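Local structure of long form salivary protein D7L1 (Aedes aegypti, 3DXL) at residues V211-K216 against E268-I273; N204-E209 against E227-C232; Y178-L181 against L185-E188; R15-N20 against P29-W34; L217-T222 against Q282-P287. The protein binds and sequesters host biogenic amines and leukotrienes during mosquito blood feeding, holding lipids in an N-terminal pocket and amines in a C-terminal one. All blocks are in the same frame, centred on the assembly; numbering follows the deposited sequence.

How the contacts relate
Contacts 1, 2, 3 and 5 lie in the C-terminal, amine-binding half of the protein, and contact 4 in the N-terminal, lipid-binding half; the centres of contacts 3 and 4 are about 36 Å apart. Helix 208-217 links contacts 1, 2 and 5: contact 2 uses its start, contact 1 its middle and contact 5 the turn that ends it, with centres of contacts 1 and 5 about 9 Å apart. Contact 3 stands apart from these. Contact 1 also joins the halves, because Arg213 forms salt bridges with Glu18 and Asp19 of contact 4. It contains Glu268 of the noradrenaline site, and in contact 3 the Phe186 side chain is about 4 Å from that of His189, another residue of that site.

Contact 1 of 5, residues V211-K216 against E268-I273; sequences VKRDFK and EVRSQI
This is a buried, water-assisted salt bridge between two helices of the C-terminal half, the middle of helix 208-217 and the last part of helix 257-271. Asp214 and Arg270 carry it, their CA atoms 10.1 Å apart, so side chains and two waters span the gap. Arg270 reaches across with a chain that bends at chi3 (-74°), and its NH2 donates to Asp214 OD1 at 2.8 Å. The bond is nearly straight, 163° at the hydrogen. It leaves within the guanidinium plane but arrives from above the carboxylate plane, the two planes being 69° apart, so this is a one-oxygen grip and not a flat two-pronged pair. Two waters at the guanidinium edge add bonds alongside it. The first is shared by Arg270 NH1, Arg213 NH1 and Asp214 OD1, donating to the last at 2.7 Å; the carboxylates nearby, Asp214 here and Asp19 and Glu18 for Arg213, probably offset the arginine charges. The second donates to the backbone O of Asp214 and accepts from Arg270 NH2. Asp214 OD2 is held by Tyr199 and Arg267. Glu268, two residues before Arg270 on the same helix, binds noradrenaline. Beyond this cluster, Arg213 turns to helix 6-20 of the N-terminal half, while Phe215 and Val211 pack on Leu225 of helix 223-234, and Phe215 also on Phe260 and Ala263 of helix 257-271.

Contact 2 of 5, residues N204-E209 against E227-C232; sequences NQLDVE and EVLNDC. Unlike the reference sequence in segment 227-232: Glu227 (reference Lys).
Leu229, reaching out from helix 223-234, meets Leu206 and Val208 with one methyl each, in a small apolar contact where no hydrogen bond crosses. Val228 faces another way, onto the loop at Ser254 to Val256. Leu229 follows and its CG lies anti to the carbonyl carbon (chi1 -78°), which directs the branch toward the other segment; chi2 (174°) then turns one methyl to each partner. CD1 touches Val208 CG1 at 4.1 Å, the two side chains running past each other in opposite senses, and CD2 touches Leu206 CD2 at 4.1 Å. Both are ordinary van der Waals contacts. The backbones come closest here too, with the CA atoms of Val208 and Leu229 7.5 Å apart. Three residues on, Cys232 points toward the same segment without reaching it, and its sulfur is bonded to Cys250 on helix 243-253. That helix closes the group from one side, since Tyr247 touches Leu206, Leu229 and Cys232 together. On the first segment Asp207 takes the N-cap position just before Val208, where helix 208-217 starts. Helices packed together and pinned by disulfides, here Cys232-Cys250, are characteristic of the all-helical PBP/GOBP (odorant-binding) fold.

Contact 3 of 5, residues Y178-L181 against L185-E188; sequences YTVL and LFKE
Leu181 lies over one face of the Phe186 ring, with its CG 4.3 Å above the plane and offset toward the rim. The closest side-chain approach is Leu181 CB to Phe186 CG at 3.6 Å, and further out Leu181 CD1 reaches Phe186 CD1 at 4.1 Å, the two side chains crossing at about a right angle. With CG of Phe186 anti to the backbone N (chi1 -176°), the ring is carried off the helix and back along the preceding loop. There it meets backbone as well as side chain: Leu181 O is 3.2 Å from Phe186 CD2, and Leu181 N is 3.5 Å from Phe186 CE2. That carbonyl also accepts a hydrogen bond from Trp245 of helix 243-253. The loop begins at a Schellman motif, with Tyr178 at positive phi as the C-prime residue ending helix 172-175, and Phe186 follows in the first turn of helix 184-196, so the ring packs against the connection between these two helices of the C-terminal odorant-binding-type half. Val180 adds a lighter touch, its CG1 4.3 Å from Phe186 CE2, while its side chain also contacts Trp245. The Phe186 side chain is about 4 Å from that of His189, a noradrenaline-binding residue; Tyr178 OH is hydrogen-bonded to Asp265, another of them.

Contact 4 of 5, residues R15-N20 against P29-W34; sequences RCMEDN and PMLAKW
Met17 packs against Leu31 and Trp34, linking two neighbouring helices that run nearly antiparallel. Its CG stands anti to the carbonyl carbon (chi1 -73°), and this torsion and an extended chi2 carry SD to the second helix, while the bend at chi3 turns only CE. There SD is 3.6 Å from Leu31 CD1 and 4.0 Å from Trp34 CB, and the Met17 and Leu31 side chains cross at about a right angle. One atom back, Met17 CG meets the indole at its edge, close to the ring plane, 3.8 Å from Trp34 CE3. Met17 has a second conformer, so its contacts hold for one of the two. The segment axes approach to 11.5 Å at 158°, a helical hairpin in which helix 6-20 and helix 27-34 open the N-terminal PBP/GOBP half; Cys16 on the first joins Cys53 of helix 45-58 by a disulfide. Trp34 has its CG anti to the carbonyl carbon (chi1 -59°), which turns the indole toward the first helix. Its six-membered end runs up to the backbone of Asn20, with Asn20 O 3.8 Å from Trp34 CH2 and near the ring plane. The Asn20 amide turns back to its own helix, where ND2 donates to Cys16 O at 2.9 Å on a carbonyl lone pair. Trp34 NE1 donates to Glu40 O, and Phe50 of helix 45-58 stacks on the ring. Trp37, which binds leukotriene E4, is about 8 Å from Trp34 between side chains.

Contact 5 of 5, residues L217-T222 against Q282-P287; sequences LVNKDT and QAYSKP
Tyr284 and Val218 meet through a CH-pi contact: Val218 CG1 sits over one face of the phenol ring, 3.6 Å from its centroid and 16° off the normal. The methyl is 3.5 Å from Tyr284 CZ, and Val218 CB follows at 3.7 Å from Tyr284 CE2, so the branched side chain lies on the outer half of the ring. Tyr284 has CG anti to its N (chi1 171°), and that torsion extends the ring from the extended loop toward the turn. On the opposite face lies the backbone N of Lys286 from the same loop. Polar groups approach the tyrosine without forming hydrogen bonds across the contact. Asn219 ND2 stands at the ring edge, 3.8 Å from Tyr284 CD2, with amide and ring planes 61° apart, while Leu217 O lies against Tyr284 CB at 3.6 Å. The turn they belong to is a Schellman motif: Asn219, at positive phi, is the C-prime residue that ends helix 208-217, with Lys220 N bonded back to Phe215 O and Asn219 N to Lys216 O. The loop after helix 257-271 lays a tyrosine on the end of helix 208-217 in the amine-binding half. Tyr284 OH is hydrogen-bonded to Glu262, and its ring meets that of Tyr266, both on helix 257-271. The side chain of Asp265, a noradrenaline-binding residue, is about 7 Å from that of Tyr284.

Contact 1 of 5, residues V211-K216 against E268-I273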
# COMPACT_ATOMS: atom_id res chain seq x y z
N VAL A 211 7.89 2.10 -8.34
CA VAL A 211 9.25 2.66 -8.19
C VAL A 211 9.31 4.02 -8.87
O VAL A 211 9.83 4.99 -8.32
CB VAL A 211 10.34 1.74 -8.76
CG1 VAL A 211 11.70 2.23 -8.33
CG2 VAL A 211 10.14 0.31 -8.29
N LYS A 212 8.72 4.11 -10.06
CA LYS A 212 8.67 5.36 -10.79
C LYS A 212 7.94 6.45 -10.02
O LYS A 212 8.36 7.61 -10.03
CB LYS A 212 8.02 5.18 -12.16
CG LYS A 212 8.90 4.43 -13.15
CD LYS A 212 8.13 4.03 -14.41
CE LYS A 212 7.64 5.25 -15.17
NZ LYS A 212 6.92 4.87 -16.43
N ARG A 213 6.84 6.08 -9.37
CA ARG A 213 6.05 7.00 -8.58
C ARG A 213 6.94 7.70 -7.55
O ARG A 213 6.88 8.91 -7.38
CB ARG A 213 4.92 6.24 -7.88
CG ARG A 213 3.92 7.10 -7.14
CD ARG A 213 2.86 6.25 -6.44
NE ARG A 213 1.63 7.02 -6.23
CZ ARG A 213 1.41 7.83 -5.20
NH1 ARG A 213 2.33 7.98 -4.26
NH2 ARG A 213 0.27 8.50 -5.10
N ASP A 214 7.77 6.91 -6.87
CA ASP A 214 8.65 7.46 -5.84
C ASP A 214 9.79 8.32 -6.39
O ASP A 214 10.18 9.30 -5.76
CB ASP A 214 9.18 6.34 -4.95
CG ASP A 214 8.14 5.84 -3.96
OD1 ASP A 214 7.07 6.49 -3.81
OD2 ASP A 214 8.40 4.79 -3.33
N PHE A 215 10.29 7.99 -7.58
CA PHE A 215 11.25 8.87 -8.26
C PHE A 215 10.62 10.22 -8.60
O PHE A 215 11.22 11.28 -8.37
CB PHE A 215 11.80 8.23 -9.54
CG PHE A 215 13.07 7.44 -9.33
CD1 PHE A 215 13.13 6.43 -8.39
CD2 PHE A 215 14.18 7.68 -10.13
CE1 PHE A 215 14.29 5.68 -8.21
CE2 PHE A 215 15.36 6.94 -9.96
CZ PHE A 215 15.40 5.94 -9.00
N LYS A 216 9.40 10.19 -9.14
CA LYS A 216 8.75 11.43 -9.52
C LYS A 216 8.49 12.32 -8.31
O LYS A 216 8.60 13.54 -8.39
CB LYS A 216 7.47 11.16 -10.31
CG LYS A 216 7.76 10.56 -11.68
CD LYS A 216 6.51 10.32 -12.49
CE LYS A 216 6.86 9.69 -13.84
NZ LYS A 216 5.65 9.22 -14.58
N GLU A 268 10.34 6.10 2.80
CA GLU A 268 10.32 5.70 4.21
C GLU A 268 9.60 6.76 5.06
O GLU A 268 8.79 6.42 5.93
CB GLU A 268 11.73 5.46 4.74
CG GLU A 268 11.78 4.91 6.19
CD GLU A 268 11.64 5.97 7.29
OE1 GLU A 268 12.08 7.12 7.08
OE2 GLU A 268 11.09 5.64 8.37
N VAL A 269 9.91 8.03 4.82
CA VAL A 269 9.29 9.12 5.55
C VAL A 269 7.77 9.10 5.35
O VAL A 269 6.99 9.17 6.32
CB VAL A 269 9.87 10.49 5.11
CG1 VAL A 269 9.06 11.64 5.69
CG2 VAL A 269 11.33 10.61 5.55
N ARG A 270 7.33 8.97 4.10
CA ARG A 270 5.91 8.98 3.81
C ARG A 270 5.21 7.72 4.33
O ARG A 270 4.00 7.76 4.63
CB ARG A 270 5.67 9.20 2.31
CG ARG A 270 6.08 10.60 1.89
CD ARG A 270 5.77 10.91 0.44
NE ARG A 270 6.70 10.22 -0.44
CZ ARG A 270 6.40 9.14 -1.16
NH1 ARG A 270 5.18 8.62 -1.13
NH2 ARG A 270 7.34 8.57 -1.92
N SER A 271 5.94 6.61 4.47
CA SER A 271 5.35 5.37 5.00
C SER A 271 4.98 5.50 6.48
O SER A 271 4.21 4.69 7.00
CB SER A 271 6.26 4.15 4.81
OG SER A 271 7.28 4.09 5.80
N GLN A 272 5.52 6.52 7.15
CA GLN A 272 5.20 6.74 8.55
C GLN A 272 3.78 7.24 8.77
O GLN A 272 3.25 7.10 9.87
CB GLN A 272 6.16 7.76 9.17
CG GLN A 272 7.62 7.33 9.12
CD GLN A 272 8.58 8.43 9.54
OE1 GLN A 272 8.18 9.53 9.92
NE2 GLN A 272 9.88 8.14 9.44
N ILE A 273 3.18 7.85 7.75
CA ILE A 273 1.83 8.39 7.84
C ILE A 273 1.18 8.13 6.49
O ILE A 273 1.47 8.83 5.51
CB ILE A 273 1.81 9.92 8.12
CG1 ILE A 273 2.74 10.30 9.29
CG2 ILE A 273 0.38 10.40 8.37
CD1 ILE A 273 2.97 11.80 9.43
O HOH W 1 4.50 6.62 -3.12
O HOH W 2 9.86 9.11 -2.92

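Contact 2 of 5, residues N204-E209 against E227-C232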
# COMPACT_ATOMS: atom_id res chain seq x y z
N ASN A 204 5.40 -11.82 -5.85
CA ASN A 204 6.82 -11.61 -6.09
C ASN A 204 7.13 -11.03 -7.47
O ASN A 204 8.15 -11.38 -8.06
CB ASN A 204 7.63 -12.90 -5.83
CG ASN A 204 7.46 -13.43 -4.42
OD1 ASN A 204 7.86 -12.78 -3.46
ND2 ASN A 204 6.87 -14.61 -4.29
N GLN A 205 6.29 -10.13 -7.96
CA GLN A 205 6.57 -9.46 -9.24
C GLN A 205 6.96 -8.00 -9.05
O GLN A 205 6.41 -7.30 -8.20
CB GLN A 205 5.39 -9.56 -10.22
CG GLN A 205 4.89 -10.99 -10.51
CD GLN A 205 5.93 -11.91 -11.16
OE1 GLN A 205 6.88 -11.45 -11.80
NE2 GLN A 205 5.73 -13.21 -11.01
N LEU A 206 7.92 -7.55 -9.85
CA LEU A 206 8.32 -6.15 -9.86
C LEU A 206 7.17 -5.25 -10.32
O LEU A 206 6.52 -5.55 -11.33
CB LEU A 206 9.52 -5.95 -10.79
CG LEU A 206 10.02 -4.52 -10.97
CD1 LEU A 206 10.65 -4.01 -9.68
CD2 LEU A 206 11.00 -4.45 -12.13
N ASP A 207 6.93 -4.16 -9.59
CA ASP A 207 5.99 -3.13 -10.04
C ASP A 207 6.76 -1.87 -10.38
O ASP A 207 7.01 -1.01 -9.51
CB ASP A 207 4.91 -2.86 -8.98
CG ASP A 207 3.82 -1.93 -9.49
OD1 ASP A 207 4.02 -1.24 -10.51
OD2 ASP A 207 2.75 -1.88 -8.85
N VAL A 208 7.14 -1.75 -11.65
CA VAL A 208 7.96 -0.64 -12.11
C VAL A 208 7.28 0.71 -11.85
O VAL A 208 7.94 1.69 -11.51
CB VAL A 208 8.32 -0.77 -13.62
CG1 VAL A 208 9.06 0.46 -14.13
CG2 VAL A 208 9.15 -2.01 -13.88
N GLU A 209 5.96 0.74 -12.02
CA GLU A 209 5.22 1.99 -11.84
C GLU A 209 5.29 2.51 -10.40
O GLU A 209 5.33 3.72 -10.20
CB GLU A 209 3.77 1.86 -12.32
CG GLU A 209 3.63 1.68 -13.84
CD GLU A 209 4.37 2.75 -14.65
OE1 GLU A 209 4.34 3.94 -14.27
OE2 GLU A 209 4.96 2.39 -15.70
N GLU A 227 15.36 1.88 -17.71
CA GLU A 227 16.42 1.13 -18.38
C GLU A 227 17.17 0.22 -17.40
O GLU A 227 17.41 -0.95 -17.67
CB GLU A 227 17.39 2.09 -19.08
CG GLU A 227 16.76 2.79 -20.27
CD GLU A 227 17.58 3.96 -20.79
OE1 GLU A 227 18.50 4.44 -20.08
OE2 GLU A 227 17.28 4.42 -21.91
N VAL A 228 17.51 0.77 -16.23
CA VAL A 228 18.15 -0.03 -15.19
C VAL A 228 17.25 -1.20 -14.77
O VAL A 228 17.70 -2.33 -14.65
CB VAL A 228 18.52 0.83 -13.97
CG1 VAL A 228 18.80 -0.05 -12.74
CG2 VAL A 228 19.74 1.71 -14.28
N LEU A 229 15.97 -0.93 -14.56
CA LEU A 229 15.08 -2.00 -14.12
C LEU A 229 14.88 -3.07 -15.19
O LEU A 229 14.75 -4.25 -14.86
CB LEU A 229 13.74 -1.45 -13.64
CG LEU A 229 13.77 -0.85 -12.23
CD1 LEU A 229 12.42 -0.20 -11.94
CD2 LEU A 229 14.11 -1.89 -11.17
N ASN A 230 14.87 -2.66 -16.45
CA ASN A 230 14.80 -3.61 -17.56
C ASN A 230 15.99 -4.55 -17.54
O ASN A 230 15.84 -5.77 -17.70
CB ASN A 230 14.67 -2.89 -18.91
CG ASN A 230 13.26 -2.32 -19.15
OD1 ASN A 230 12.29 -2.73 -18.52
ND2 ASN A 230 13.16 -1.36 -20.07
N ASP A 231 17.19 -4.00 -17.31
CA ASP A 231 18.40 -4.80 -17.18
C ASP A 231 18.34 -5.71 -15.95
O ASP A 231 18.68 -6.89 -16.04
CB ASP A 231 19.65 -3.92 -17.14
CG ASP A 231 20.16 -3.56 -18.53
OD1 ASP A 231 19.40 -3.66 -19.51
OD2 ASP A 231 21.34 -3.17 -18.64
N CYS A 232 17.89 -5.18 -14.82
CA CYS A 232 17.73 -5.97 -13.59
C CYS A 232 16.75 -7.12 -13.81
O CYS A 232 16.98 -8.24 -13.36
CB CYS A 232 17.24 -5.12 -12.42
SG CYS A 232 18.31 -3.75 -11.88

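Contact 3 of 5, residues Y178-L181 against L185-E188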
# COMPACT_ATOMS: atom_id res chain seq x y z
N TYR A 178 22.62 1.50 3.45
CA TYR A 178 22.51 0.86 2.12
C TYR A 178 23.57 -0.20 1.84
O TYR A 178 23.87 -0.48 0.69
CB TYR A 178 22.44 1.91 0.99
CG TYR A 178 21.13 2.66 0.96
CD1 TYR A 178 19.99 2.11 0.38
CD2 TYR A 178 21.02 3.92 1.54
CE1 TYR A 178 18.78 2.78 0.37
CE2 TYR A 178 19.81 4.62 1.54
CZ TYR A 178 18.69 4.04 0.94
OH TYR A 178 17.47 4.70 0.91
N THR A 179 24.13 -0.80 2.88
CA THR A 179 24.95 -1.99 2.71
C THR A 179 24.03 -3.16 2.37
O THR A 179 23.06 -3.44 3.08
CB THR A 179 25.78 -2.28 3.96
OG1 THR A 179 26.78 -1.27 4.07
CG2 THR A 179 26.47 -3.63 3.87
N VAL A 180 24.34 -3.84 1.27
CA VAL A 180 23.56 -4.98 0.82
C VAL A 180 24.15 -6.27 1.40
O VAL A 180 25.15 -6.78 0.89
CB VAL A 180 23.51 -5.07 -0.71
CG1 VAL A 180 22.66 -6.26 -1.14
CG2 VAL A 180 22.95 -3.77 -1.32
N LEU A 181 23.55 -6.77 2.47
CA LEU A 181 23.96 -8.03 3.06
C LEU A 181 23.51 -9.22 2.20
O LEU A 181 22.64 -9.08 1.34
CB LEU A 181 23.45 -8.14 4.50
CG LEU A 181 23.83 -7.00 5.45
CD1 LEU A 181 23.16 -7.16 6.79
CD2 LEU A 181 25.36 -6.91 5.63
N LEU A 185 18.50 -13.97 6.29
CA LEU A 185 17.75 -13.02 7.12
C LEU A 185 17.56 -11.69 6.42
O LEU A 185 16.45 -11.15 6.38
CB LEU A 185 18.43 -12.82 8.48
CG LEU A 185 17.75 -11.86 9.46
CD1 LEU A 185 16.36 -12.34 9.84
CD2 LEU A 185 18.60 -11.67 10.71
N PHE A 186 18.64 -11.14 5.85
CA PHE A 186 18.54 -9.87 5.17
C PHE A 186 17.66 -9.95 3.91
O PHE A 186 16.93 -9.01 3.59
CB PHE A 186 19.91 -9.30 4.83
CG PHE A 186 19.85 -7.94 4.20
CD1 PHE A 186 19.48 -6.83 4.95
CD2 PHE A 186 20.10 -7.79 2.85
CE1 PHE A 186 19.40 -5.57 4.37
CE2 PHE A 186 20.02 -6.53 2.25
CZ PHE A 186 19.67 -5.43 3.01
N LYS A 187 17.71 -11.08 3.21
CA LYS A 187 16.83 -11.27 2.06
C LYS A 187 15.36 -11.27 2.46
O LYS A 187 14.53 -10.73 1.74
CB LYS A 187 17.22 -12.54 1.29
CG LYS A 187 18.62 -12.45 0.68
CD LYS A 187 18.93 -13.65 -0.19
CE LYS A 187 20.35 -13.56 -0.74
NZ LYS A 187 20.68 -14.78 -1.53
N GLU A 188 15.04 -11.84 3.61
CA GLU A 188 13.66 -11.86 4.09
C GLU A 188 13.23 -10.47 4.56
O GLU A 188 12.12 -10.03 4.28
CB GLU A 188 13.50 -12.86 5.23
CG GLU A 188 12.06 -13.28 5.45
CD GLU A 188 11.88 -14.25 6.60
OE1 GLU A 188 12.86 -14.90 7.03
OE2 GLU A 188 10.73 -14.36 7.09

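Contact 4 of 5, residues R15-N20 against P29-W34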
# COMPACT_ATOMS: atom_id res chain seq x y z
N ARG A 15 -4.01 5.60 -0.65
CA ARG A 15 -3.47 5.76 -2.00
C ARG A 15 -4.54 6.31 -2.96
O ARG A 15 -4.29 7.23 -3.73
CB ARG A 15 -2.89 4.45 -2.54
CG ARG A 15 -2.50 4.45 -4.02
CD ARG A 15 -1.44 5.51 -4.38
NE ARG A 15 -0.19 5.35 -3.64
CZ ARG A 15 0.79 4.52 -3.98
NH1 ARG A 15 0.70 3.77 -5.07
NH2 ARG A 15 1.87 4.44 -3.22
N CYS A 16 -5.74 5.74 -2.89
CA CYS A 16 -6.80 6.18 -3.78
C CYS A 16 -7.22 7.62 -3.48
O CYS A 16 -7.52 8.38 -4.41
CB CYS A 16 -7.97 5.22 -3.69
SG CYS A 16 -7.60 3.63 -4.47
N MET A 17 -7.20 8.03 -2.20
CA MET A 17 -7.48 9.42 -1.88
C MET A 17 -6.36 10.33 -2.37
O MET A 17 -6.63 11.39 -2.94
CB MET A 17 -7.72 9.61 -0.38
CG MET A 17 -9.07 9.06 0.04
SD MET A 17 -9.54 9.54 1.70
CE MET A 17 -8.47 8.45 2.64
N GLU A 18 -5.10 9.92 -2.17
CA GLU A 18 -3.97 10.72 -2.63
C GLU A 18 -4.07 10.99 -4.14
O GLU A 18 -3.81 12.11 -4.59
CB GLU A 18 -2.65 10.03 -2.28
CG GLU A 18 -1.43 10.92 -2.54
CD GLU A 18 -0.13 10.31 -2.05
OE1 GLU A 18 -0.11 9.73 -0.95
OE2 GLU A 18 0.88 10.44 -2.76
N ASP A 19 -4.47 9.97 -4.89
CA ASP A 19 -4.53 10.09 -6.34
C ASP A 19 -5.76 10.82 -6.88
O ASP A 19 -5.77 11.23 -8.05
CB ASP A 19 -4.43 8.71 -6.98
CG ASP A 19 -3.03 8.14 -6.92
OD1 ASP A 19 -2.06 8.89 -6.63
OD2 ASP A 19 -2.90 6.93 -7.17
N ASN A 20 -6.80 10.96 -6.06
CA ASN A 20 -8.09 11.45 -6.57
C ASN A 20 -8.68 12.67 -5.90
O ASN A 20 -9.58 13.30 -6.46
CB ASN A 20 -9.09 10.30 -6.63
CG ASN A 20 -8.70 9.26 -7.66
OD1 ASN A 20 -8.80 9.50 -8.86
ND2 ASN A 20 -8.21 8.12 -7.19
N PRO A 29 -13.15 19.24 2.53
CA PRO A 29 -14.50 18.66 2.62
C PRO A 29 -14.63 17.25 2.04
O PRO A 29 -15.27 16.39 2.66
CB PRO A 29 -15.37 19.67 1.86
CG PRO A 29 -14.62 20.97 2.00
CD PRO A 29 -13.17 20.58 1.91
N MET A 30 -14.03 17.00 0.87
CA MET A 30 -14.08 15.67 0.29
C MET A 30 -13.36 14.64 1.16
O MET A 30 -13.89 13.56 1.42
CB MET A 30 -13.56 15.66 -1.15
CG MET A 30 -14.44 16.44 -2.11
SD MET A 30 -14.63 15.61 -3.69
CE MET A 30 -14.84 16.98 -4.81
N LEU A 31 -12.16 14.99 1.62
CA LEU A 31 -11.40 14.10 2.48
C LEU A 31 -12.21 13.69 3.71
O LEU A 31 -12.24 12.52 4.08
CB LEU A 31 -10.08 14.76 2.88
CG LEU A 31 -9.22 14.02 3.91
CD1 LEU A 31 -8.80 12.64 3.44
CD2 LEU A 31 -8.00 14.86 4.25
N ALA A 32 -12.87 14.66 4.34
CA ALA A 32 -13.65 14.41 5.55
C ALA A 32 -14.76 13.39 5.34
O ALA A 32 -15.05 12.59 6.23
CB ALA A 32 -14.22 15.71 6.10
N LYS A 33 -15.39 13.43 4.16
CA LYS A 33 -16.45 12.49 3.81
C LYS A 33 -15.89 11.14 3.42
O LYS A 33 -16.31 10.10 3.96
CB LYS A 33 -17.30 13.06 2.68
CG LYS A 33 -18.20 14.21 3.11
CD LYS A 33 -19.05 14.75 1.97
CE LYS A 33 -18.31 15.78 1.14
NZ LYS A 33 -19.23 16.59 0.29
N TRP A 34 -14.96 11.12 2.47
CA TRP A 34 -14.43 9.85 1.98
C TRP A 34 -13.82 9.00 3.09
O TRP A 34 -13.99 7.78 3.11
CB TRP A 34 -13.40 10.07 0.87
CG TRP A 34 -13.88 10.81 -0.35
CD1 TRP A 34 -15.15 11.26 -0.62
CD2 TRP A 34 -13.07 11.20 -1.47
NE1 TRP A 34 -15.17 11.90 -1.84
CE2 TRP A 34 -13.91 11.88 -2.38
CE3 TRP A 34 -11.72 11.03 -1.79
CZ2 TRP A 34 -13.44 12.39 -3.59
CZ3 TRP A 34 -11.25 11.54 -3.00
CH2 TRP A 34 -12.11 12.21 -3.88

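Contact 5 of 5, residues L217-T222 against Q282-P287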
# COMPACT_ATOMS: atom_id res chain seq x y z
N LEU A 217 8.20 11.70 -7.17
CA LEU A 217 7.97 12.45 -5.94
C LEU A 217 9.21 13.13 -5.37
O LEU A 217 9.09 14.06 -4.58
CB LEU A 217 7.29 11.58 -4.87
CG LEU A 217 5.81 11.35 -5.15
CD1 LEU A 217 5.28 10.19 -4.33
CD2 LEU A 217 4.99 12.62 -4.90
N VAL A 218 10.40 12.69 -5.78
CA VAL A 218 11.63 13.42 -5.44
C VAL A 218 12.18 14.17 -6.65
O VAL A 218 13.37 14.51 -6.69
CB VAL A 218 12.70 12.55 -4.74
CG1 VAL A 218 12.20 12.09 -3.39
CG2 VAL A 218 13.11 11.37 -5.60
N ASN A 219 11.31 14.44 -7.62
CA ASN A 219 11.64 15.30 -8.77
C ASN A 219 12.76 14.73 -9.65
O ASN A 219 13.60 15.46 -10.18
CB ASN A 219 11.94 16.73 -8.30
CG ASN A 219 10.88 17.25 -7.33
OD1 ASN A 219 9.67 17.14 -7.58
ND2 ASN A 219 11.32 17.81 -6.21
N LYS A 220 12.74 13.41 -9.82
CA LYS A 220 13.72 12.72 -10.64
C LYS A 220 13.05 12.10 -11.85
O LYS A 220 11.97 11.53 -11.76
CB LYS A 220 14.48 11.66 -9.83
CG LYS A 220 15.27 12.20 -8.65
CD LYS A 220 16.41 13.11 -9.08
CE LYS A 220 17.11 13.74 -7.88
NZ LYS A 220 17.98 14.86 -8.31
N ASP A 221 13.68 12.24 -13.01
CA ASP A 221 13.19 11.58 -14.20
C ASP A 221 13.31 10.07 -14.05
O ASP A 221 14.12 9.56 -13.27
CB ASP A 221 13.93 12.05 -15.45
CG ASP A 221 13.31 11.49 -16.71
OD1 ASP A 221 12.15 11.84 -17.00
OD2 ASP A 221 13.97 10.68 -17.38
N THR A 222 12.48 9.34 -14.79
CA THR A 222 12.42 7.90 -14.65
C THR A 222 12.91 7.12 -15.86
O THR A 222 12.88 5.90 -15.86
CB THR A 222 10.99 7.45 -14.32
OG1 THR A 222 10.11 7.90 -15.35
CG2 THR A 222 10.53 8.05 -12.98
N GLN A 282 2.17 17.71 0.05
CA GLN A 282 3.34 18.29 0.72
C GLN A 282 4.49 18.47 -0.26
O GLN A 282 4.73 17.61 -1.11
CB GLN A 282 3.79 17.43 1.91
CG GLN A 282 2.78 17.35 3.05
CD GLN A 282 3.41 16.95 4.38
OE1 GLN A 282 4.43 17.51 4.80
NE2 GLN A 282 2.81 15.97 5.06
N ALA A 283 5.18 19.60 -0.15
CA ALA A 283 6.35 19.87 -0.99
C ALA A 283 7.54 19.06 -0.49
O ALA A 283 7.81 19.02 0.71
CB ALA A 283 6.67 21.36 -1.00
N TYR A 284 8.24 18.42 -1.42
CA TYR A 284 9.45 17.68 -1.09
C TYR A 284 10.66 18.60 -1.05
O TYR A 284 10.90 19.36 -1.98
CB TYR A 284 9.72 16.56 -2.11
CG TYR A 284 11.09 15.92 -1.94
CD1 TYR A 284 11.37 15.12 -0.84
CD2 TYR A 284 12.11 16.14 -2.87
CE1 TYR A 284 12.61 14.54 -0.67
CE2 TYR A 284 13.37 15.57 -2.70
CZ TYR A 284 13.61 14.77 -1.60
OH TYR A 284 14.84 14.19 -1.43
N SER A 285 11.43 18.52 0.04
CA SER A 285 12.76 19.11 0.04
C SER A 285 13.79 18.11 0.54
O SER A 285 13.63 17.50 1.60
CB SER A 285 12.81 20.42 0.83
OG SER A 285 12.73 21.52 -0.07
N LYS A 286 14.85 17.96 -0.26
CA LYS A 286 15.95 17.06 0.04
C LYS A 286 16.51 17.37 1.43
O LYS A 286 16.93 18.50 1.68
CB LYS A 286 17.04 17.18 -1.03
CG LYS A 286 18.06 16.05 -1.03
CD LYS A 286 19.11 16.26 -2.11
CE LYS A 286 20.12 15.12 -2.15
NZ LYS A 286 20.98 15.07 -0.93
N PRO A 287 16.48 16.38 2.34
CA PRO A 287 17.02 16.58 3.68
C PRO A 287 18.50 16.92 3.62
O PRO A 287 19.21 16.46 2.72
CB PRO A 287 16.81 15.22 4.35
CG PRO A 287 15.74 14.55 3.56
CD PRO A 287 15.95 15.01 2.16